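Local coordinates for catalase-3 (Neurospora crassa, PDB 4AJ9), which uses heme to break down hydrogen peroxide into water and oxygen, probably protecting cells from its toxicity, at residues 268-273 and 307-312. Sequence-based numbering, arbitrary orientation.
Sequences APSWEL and LGEMTL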
loop_
_atom_site.group_PDB
_atom_site.type_symbol
_atom_site.label_atom_id
_atom_site.label_comp_id
_atom_site.label_asym_id
_atom_site.label_seq_id
_atom_site.Cartn_x
_atom_site.Cartn_y
_atom_site.Cartn_z
ATOM N N ALA C 268 -12.556 16.912 33.811
ATOM C CA ALA C 268 -11.784 17.221 32.611
ATOM C C ALA C 268 -10.548 18.038 32.957
ATOM O O ALA C 268 -10.621 18.992 33.738
ATOM C CB ALA C 268 -12.649 17.977 31.618
ATOM N N PRO C 269 -9.398 17.673 32.375
ATOM C CA PRO C 269 -8.187 18.457 32.636
ATOM C C PRO C 269 -8.133 19.708 31.758
ATOM O O PRO C 269 -8.695 19.706 30.653
ATOM C CB PRO C 269 -7.067 17.479 32.262
ATOM C CG PRO C 269 -7.675 16.633 31.168
ATOM C CD PRO C 269 -9.143 16.514 31.496
ATOM N N SER C 270 -7.483 20.762 32.252
ATOM C CA SER C 270 -7.293 21.989 31.486
ATOM C C SER C 270 -5.832 22.401 31.431
ATOM O O SER C 270 -5.033 22.013 32.284
ATOM C CB SER C 270 -8.120 23.142 32.064
ATOM O OG SER C 270 -9.494 22.833 32.004
ATOM N N TRP C 271 -5.500 23.179 30.398
ATOM C CA TRP C 271 -4.198 23.816 30.266
ATOM C C TRP C 271 -4.436 25.210 29.735
ATOM O O TRP C 271 -5.275 25.411 28.845
ATOM C CB TRP C 271 -3.323 23.097 29.239
ATOM C CG TRP C 271 -2.844 21.736 29.625
ATOM C CD1 TRP C 271 -1.610 21.411 30.109
ATOM C CD2 TRP C 271 -3.574 20.511 29.530
ATOM N NE1 TRP C 271 -1.524 20.061 30.321
ATOM C CE2 TRP C 271 -2.722 19.482 29.982
ATOM C CE3 TRP C 271 -4.870 20.184 29.116
ATOM C CZ2 TRP C 271 -3.123 18.150 30.034
ATOM C CZ3 TRP C 271 -5.267 18.857 29.164
ATOM C CH2 TRP C 271 -4.395 17.853 29.618
ATOM N N GLU C 272 -3.699 26.182 30.257
ATOM C CA GLU C 272 -3.766 27.511 29.659
ATOM C C GLU C 272 -2.768 27.582 28.514
ATOM O O GLU C 272 -1.661 27.055 28.614
ATOM C CB GLU C 272 -3.539 28.609 30.708
ATOM C CG GLU C 272 -4.830 28.947 31.481
ATOM C CD GLU C 272 -4.608 29.841 32.676
ATOM O OE1 GLU C 272 -3.444 30.039 33.077
ATOM O OE2 GLU C 272 -5.614 30.349 33.217
ATOM N N LEU C 273 -3.183 28.189 27.408
ATOM C CA LEU C 273 -2.268 28.478 26.313
ATOM C C LEU C 273 -1.589 29.804 26.616
ATOM O O LEU C 273 -2.259 30.809 26.804
ATOM C CB LEU C 273 -3.030 28.615 24.991
ATOM C CG LEU C 273 -2.139 28.874 23.769
ATOM C CD1 LEU C 273 -1.100 27.769 23.603
ATOM C CD2 LEU C 273 -2.981 29.011 22.512
ATOM N N LEU C 307 -3.176 33.301 26.625
ATOM C CA LEU C 307 -4.078 33.675 25.540
ATOM C C LEU C 307 -5.451 33.035 25.687
ATOM O O LEU C 307 -6.451 33.553 25.180
ATOM C CB LEU C 307 -3.478 33.287 24.170
ATOM C CG LEU C 307 -2.160 33.938 23.738
ATOM C CD1 LEU C 307 -1.852 33.632 22.267
ATOM C CD2 LEU C 307 -2.192 35.443 23.961
ATOM N N GLY C 308 -5.500 31.900 26.371
ATOM C CA GLY C 308 -6.753 31.192 26.550
ATOM C C GLY C 308 -6.591 29.868 27.266
ATOM O O GLY C 308 -5.547 29.589 27.879
ATOM N N GLU C 309 -7.634 29.044 27.202
ATOM C CA GLU C 309 -7.613 27.777 27.923
ATOM C C GLU C 309 -8.219 26.660 27.101
ATOM O O GLU C 309 -9.208 26.862 26.396
ATOM C CB GLU C 309 -8.382 27.906 29.238
ATOM C CG GLU C 309 -8.354 26.637 30.087
ATOM C CD GLU C 309 -8.907 26.844 31.492
ATOM O OE1 GLU C 309 -10.134 27.013 31.632
ATOM O OE2 GLU C 309 -8.117 26.829 32.459
ATOM N N MET C 310 -7.626 25.477 27.213
ATOM C CA MET C 310 -8.149 24.291 26.567
ATOM C C MET C 310 -8.543 23.274 27.633
ATOM O O MET C 310 -7.802 23.047 28.579
ATOM C CB MET C 310 -7.084 23.722 25.620
ATOM C CG MET C 310 -7.105 22.222 25.417
ATOM S SD MET C 310 -5.920 21.796 24.125
ATOM C CE MET C 310 -4.469 21.302 25.082
ATOM N N THR C 311 -9.722 22.680 27.475
ATOM C CA THR C 311 -10.218 21.663 28.397
ATOM C C THR C 311 -10.573 20.424 27.577
ATOM O O THR C 311 -11.318 20.519 26.597
ATOM C CB THR C 311 -11.466 22.163 29.149
ATOM O OG1 THR C 311 -11.104 23.279 29.967
ATOM C CG2 THR C 311 -12.051 21.076 30.043
ATOM N N LEU C 312 -10.015 19.273 27.953
ATOM C CA LEU C 312 -10.344 18.011 27.290
ATOM C C LEU C 312 -11.478 17.334 28.052
ATOM O O LEU C 312 -11.294 16.920 29.194
ATOM C CB LEU C 312 -9.115 17.094 27.217
ATOM C CG LEU C 312 -7.866 17.710 26.590
ATOM C CD1 LEU C 312 -6.681 16.736 26.583
ATOM C CD2 LEU C 312 -8.182 18.202 25.182
#
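Parts of two adjacent antiparallel strands of the catalase beta-barrel, 270-273 and 307-312, pair Trp-271 with Met-310 at a hydrogen-bonded position and carry a classic beta bulge opposite Leu-273. The Trp-271 N to Met-310 O bond measures 2.9 Å, and Met-310 N returns to Trp-271 O in a nearly straight bond (175°). At the bulge Leu-307 and Gly-308 both face Leu-273: Leu-273 O takes Leu-307 N at 2.7 Å and, weakly, Gly-308 N at 3.4 Å, while Leu-273 N reaches Gly-308 O from above the carbonyl plane. Trp-271, Met-310 and Leu-273 lie on the buried face, together with the side chain of Leu-312. Trp-271 CZ3 lies 3.6 Å from Leu-312 CD1, and Trp-271 CE3 is 4.2 Å from Met-310 CE. Phe-122 and Phe-103 meet the same indole, whose NE1 bonds to Met-206 O, and Val-101 of strand 96-104 touches both Met-310 and Leu-312. The other face is polar. Glu-309 CG stands anti to its backbone N (chi1 -177°), and the chain runs on extended, with CD lying 3.8 Å from Ser-270 CB. Glu-309 OE2 is 4.4 Å from Glu-272 OE2, a like-charge approach that Lys-233, in a long, weak ion pair with Glu-272, may ease. An alanine at Glu-309 lacks CG and the carboxylate, and would probably leave Ser-270 CB and Glu-272 CG less covered. Farther along this face, the hydroxyls of Ser-270 and Thr-311 share a hydrogen bond, OG to OG1, of 2.6 Å.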